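Local coordinates for MstE (Scytonema sp. PCC 10023, PDB 6SBF), which acts as a single-domain class II terpene cyclase, probably building polycyclic isoprenoid scaffolds of the merosterol type by a cyclisation cascade, at residues T265-T279 / T352-M366. The protein carries 1 engineered substitution. Numbering follows the deposited sequence.
Sequences TFATAWCLRLLLLNT and TTATVVNSLVKAAPM
Helices 265-275 and 352-363 run side by side in the same direction, their axes 28° apart and 8.6 Å at closest approach, with Ala269 set against Val356. The methyl of Ala269 rests on Val356 CA and meets Ser359 OG at 3.5 Å, while Ser359 CB lies 3.4 Å from Ala269 O; Ser359 OG turns back to bond Val356 O in its own helix. Towards the helix starts, Thr355 divides its branches. With CG2 anti to the backbone N, the methyl sits over one face of the indole, Thr355 CG2 3.3 Å from Trp270 NE1; Thr355 OG1 meets the other ring at its edge, 3.6 Å from Phe266 CE1, and is hydrogen-bonded to Tyr64 OH of helix 59-69 and to Phe351 O one turn back. The Arg273 chain bends at chi3 (57°), bringing NH1 2.8 Å from Asn358 OD1 in a weak, bent hydrogen bond; the Asn358 amide has its stronger partner in Met68. The guanidinium lies between Trp270 CZ3 on one face and Lys362 CD on the other, and NH2 forms a salt bridge with Glu224. A leucine in place of Arg273 would probably leave Glu224 without this counter-charge and Asn358 OD1 without this donor. Further along, Leu272 CD1 and Leu276 CD2 both pack against Ala363 CB, and Leu276 CD1 reaches Lys362 CB at 3.6 Å. The pair joins two sequence-distant helices within the alpha6-alpha6 barrel of this squalene-hopene cyclase relative.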
# COMPACT_ATOMS: atom_id res chain seq x y z
N THR A 265 4.01 5.22 11.98
CA THR A 265 4.78 5.68 10.83
C THR A 265 4.06 5.36 9.54
O THR A 265 4.01 6.25 8.63
CB THR A 265 6.20 5.13 10.87
OG1 THR A 265 6.15 3.74 11.07
CG2 THR A 265 7.03 5.79 11.96
N PHE A 266 3.47 4.20 9.40
CA PHE A 266 2.75 3.78 8.18
C PHE A 266 1.53 4.63 7.95
O PHE A 266 1.29 5.13 6.82
CB PHE A 266 2.43 2.29 8.25
CG PHE A 266 1.76 1.67 7.06
CD1 PHE A 266 2.48 1.42 5.90
CD2 PHE A 266 0.44 1.27 7.11
CE1 PHE A 266 1.86 0.78 4.83
CE2 PHE A 266 -0.18 0.59 6.10
CZ PHE A 266 0.55 0.35 4.94
N ALA A 267 0.69 4.80 8.97
CA ALA A 267 -0.57 5.54 8.80
C ALA A 267 -0.20 7.00 8.54
O ALA A 267 -0.93 7.67 7.79
CB ALA A 267 -1.47 5.37 10.01
N THR A 268 0.81 7.53 9.19
CA THR A 268 1.21 8.95 9.02
C THR A 268 1.72 9.18 7.58
O THR A 268 1.35 10.20 6.97
CB THR A 268 2.24 9.40 10.05
OG1 THR A 268 1.67 9.20 11.35
CG2 THR A 268 2.66 10.82 9.89
N ALA A 269 2.48 8.26 7.03
CA ALA A 269 3.00 8.41 5.65
C ALA A 269 1.83 8.38 4.67
O ALA A 269 1.79 9.23 3.73
CB ALA A 269 3.98 7.28 5.38
N TRP A 270 0.86 7.50 4.87
CA TRP A 270 -0.29 7.49 3.96
C TRP A 270 -1.11 8.77 4.15
O TRP A 270 -1.64 9.29 3.14
CB TRP A 270 -1.11 6.19 4.10
CG TRP A 270 -0.49 5.06 3.34
CD1 TRP A 270 0.16 3.94 3.79
CD2 TRP A 270 -0.43 4.98 1.90
NE1 TRP A 270 0.58 3.17 2.75
CE2 TRP A 270 0.27 3.79 1.58
CE3 TRP A 270 -0.87 5.79 0.87
CZ2 TRP A 270 0.49 3.42 0.24
CZ3 TRP A 270 -0.69 5.40 -0.43
CH2 TRP A 270 -0.00 4.25 -0.73
N CYS A 271 -1.27 9.24 5.38
CA CYS A 271 -2.01 10.50 5.58
C CYS A 271 -1.29 11.65 4.87
O CYS A 271 -1.96 12.54 4.32
CB CYS A 271 -2.21 10.73 7.06
SG CYS A 271 -3.40 11.99 7.45
N LEU A 272 0.02 11.67 4.93
CA LEU A 272 0.82 12.73 4.25
C LEU A 272 0.52 12.68 2.75
O LEU A 272 0.29 13.76 2.14
CB LEU A 272 2.27 12.57 4.62
CG LEU A 272 3.25 13.51 3.93
CD1 LEU A 272 2.84 14.95 4.14
CD2 LEU A 272 4.67 13.25 4.40
N ARG A 273 0.48 11.50 2.14
CA ARG A 273 0.15 11.41 0.72
C ARG A 273 -1.27 11.96 0.48
O ARG A 273 -1.47 12.70 -0.50
CB ARG A 273 0.22 9.97 0.23
CG ARG A 273 1.62 9.56 -0.03
CD ARG A 273 1.72 8.19 -0.69
NE ARG A 273 1.03 7.94 -1.97
CZ ARG A 273 1.37 6.96 -2.82
NH1 ARG A 273 2.49 6.29 -2.68
NH2 ARG A 273 0.58 6.65 -3.84
N LEU A 274 -2.22 11.60 1.31
CA LEU A 274 -3.60 12.12 1.17
C LEU A 274 -3.60 13.65 1.19
O LEU A 274 -4.30 14.30 0.36
CB LEU A 274 -4.46 11.54 2.28
CG LEU A 274 -5.88 12.10 2.41
CD1 LEU A 274 -6.73 11.94 1.20
CD2 LEU A 274 -6.54 11.41 3.62
N LEU A 275 -2.85 14.24 2.07
CA LEU A 275 -2.85 15.71 2.28
C LEU A 275 -2.18 16.45 1.10
O LEU A 275 -2.36 17.64 0.98
CB LEU A 275 -2.18 16.09 3.60
CG LEU A 275 -2.93 15.64 4.87
CD1 LEU A 275 -2.05 15.90 6.07
CD2 LEU A 275 -4.28 16.29 4.99
N LEU A 276 -1.45 15.75 0.23
CA LEU A 276 -0.88 16.37 -0.98
C LEU A 276 -1.97 16.65 -2.00
O LEU A 276 -1.67 17.34 -3.00
CB LEU A 276 0.17 15.46 -1.57
CG LEU A 276 1.41 15.31 -0.68
CD1 LEU A 276 2.30 14.27 -1.26
CD2 LEU A 276 2.16 16.65 -0.62
N LEU A 277 -3.20 16.18 -1.79
CA LEU A 277 -4.26 16.38 -2.81
C LEU A 277 -4.94 17.74 -2.68
O LEU A 277 -5.80 18.02 -3.52
CB LEU A 277 -5.25 15.22 -2.75
CG LEU A 277 -4.62 13.88 -3.07
CD1 LEU A 277 -5.63 12.76 -2.88
CD2 LEU A 277 -4.04 13.81 -4.49
N ASN A 278 -4.52 18.55 -1.74
CA ASN A 278 -4.96 19.95 -1.62
C ASN A 278 -3.71 20.79 -1.44
O ASN A 278 -3.02 20.65 -0.46
CB ASN A 278 -5.97 20.16 -0.49
CG ASN A 278 -6.40 21.61 -0.37
OD1 ASN A 278 -5.56 22.49 -0.28
ND2 ASN A 278 -7.69 21.86 -0.43
N THR A 279 -3.45 21.67 -2.40
CA THR A 279 -2.20 22.46 -2.40
C THR A 279 -2.46 23.92 -2.12
O THR A 279 -1.47 24.67 -2.14
CB THR A 279 -1.40 22.27 -3.68
OG1 THR A 279 -2.22 22.69 -4.77
CG2 THR A 279 -0.93 20.83 -3.82
N THR A 352 7.23 -0.63 5.47
CA THR A 352 7.03 0.68 6.12
C THR A 352 8.02 1.70 5.56
O THR A 352 7.61 2.81 5.25
CB THR A 352 7.13 0.54 7.66
OG1 THR A 352 6.12 -0.32 8.18
CG2 THR A 352 6.96 1.89 8.32
N THR A 353 9.29 1.35 5.54
CA THR A 353 10.30 2.33 5.11
C THR A 353 10.04 2.81 3.68
O THR A 353 10.18 4.00 3.42
CB THR A 353 11.69 1.70 5.28
OG1 THR A 353 11.92 1.47 6.68
CG2 THR A 353 12.78 2.64 4.81
N ALA A 354 9.69 1.90 2.79
CA ALA A 354 9.40 2.31 1.41
C ALA A 354 8.22 3.28 1.38
O ALA A 354 8.22 4.23 0.58
CB ALA A 354 9.16 1.09 0.57
N THR A 355 7.20 3.00 2.18
CA THR A 355 6.04 3.88 2.23
C THR A 355 6.45 5.27 2.69
O THR A 355 6.01 6.30 2.10
CB THR A 355 4.99 3.28 3.17
OG1 THR A 355 4.66 1.92 2.85
CG2 THR A 355 3.73 4.09 3.12
N VAL A 356 7.18 5.35 3.78
CA VAL A 356 7.59 6.63 4.35
C VAL A 356 8.43 7.39 3.33
O VAL A 356 8.19 8.61 3.10
CB VAL A 356 8.31 6.51 5.70
CG1 VAL A 356 8.83 7.85 6.16
CG2 VAL A 356 7.40 5.81 6.73
N VAL A 357 9.43 6.75 2.75
CA VAL A 357 10.34 7.52 1.86
C VAL A 357 9.52 8.03 0.66
O VAL A 357 9.71 9.19 0.24
CB VAL A 357 11.60 6.71 1.52
CG1 VAL A 357 11.24 5.66 0.59
CG2 VAL A 357 12.66 7.66 1.03
N ASN A 358 8.58 7.26 0.14
CA ASN A 358 7.74 7.75 -0.96
C ASN A 358 6.98 9.02 -0.56
O ASN A 358 6.91 10.01 -1.31
CB ASN A 358 6.85 6.64 -1.44
CG ASN A 358 5.79 7.11 -2.38
OD1 ASN A 358 4.78 7.66 -1.95
ND2 ASN A 358 5.98 6.85 -3.67
N SER A 359 6.38 9.00 0.63
CA SER A 359 5.55 10.15 1.07
C SER A 359 6.46 11.38 1.19
O SER A 359 6.01 12.48 0.90
CB SER A 359 4.80 9.82 2.35
OG SER A 359 5.64 9.77 3.53
N LEU A 360 7.69 11.22 1.68
CA LEU A 360 8.60 12.36 1.91
C LEU A 360 9.07 12.94 0.54
O LEU A 360 9.15 14.15 0.40
CB LEU A 360 9.79 11.94 2.75
CG LEU A 360 9.50 11.57 4.19
CD1 LEU A 360 10.78 11.11 4.88
CD2 LEU A 360 8.88 12.74 4.93
N VAL A 361 9.36 12.06 -0.40
CA VAL A 361 9.72 12.51 -1.77
C VAL A 361 8.57 13.32 -2.37
O VAL A 361 8.79 14.42 -2.93
CB VAL A 361 10.13 11.32 -2.64
CG1 VAL A 361 10.35 11.77 -4.08
CG2 VAL A 361 11.39 10.66 -2.16
N LYS A 362 7.35 12.82 -2.26
CA LYS A 362 6.20 13.50 -2.87
C LYS A 362 5.91 14.80 -2.12
O LYS A 362 5.46 15.75 -2.77
CB LYS A 362 5.01 12.54 -2.89
CG LYS A 362 5.14 11.31 -3.78
CD LYS A 362 3.99 10.33 -3.77
CE LYS A 362 2.65 10.94 -3.99
NZ LYS A 362 2.54 11.28 -5.42
N ALA A 363 6.12 14.87 -0.80
CA ALA A 363 5.73 16.06 -0.05
C ALA A 363 6.76 17.17 -0.12
O ALA A 363 6.38 18.33 0.14
CB ALA A 363 5.47 15.66 1.35
N ALA A 364 8.02 16.83 -0.29
CA ALA A 364 9.10 17.83 -0.16
C ALA A 364 8.87 19.06 -1.02
O ALA A 364 9.14 20.17 -0.56
CB ALA A 364 10.43 17.21 -0.50
N PRO A 365 8.42 18.96 -2.29
CA PRO A 365 8.30 20.16 -3.12
C PRO A 365 7.18 21.10 -2.68
O PRO A 365 7.17 22.25 -3.13
CB PRO A 365 8.00 19.60 -4.51
CG PRO A 365 7.44 18.23 -4.27
CD PRO A 365 8.24 17.74 -3.08
N MET A 366 6.28 20.60 -1.83
CA MET A 366 5.11 21.37 -1.33
C MET A 366 5.40 21.88 0.08
O MET A 366 4.48 22.40 0.71
CB MET A 366 3.86 20.47 -1.32
CG MET A 366 3.56 19.87 -2.69
SD MET A 366 3.61 21.06 -4.04
CE MET A 366 2.31 22.21 -3.61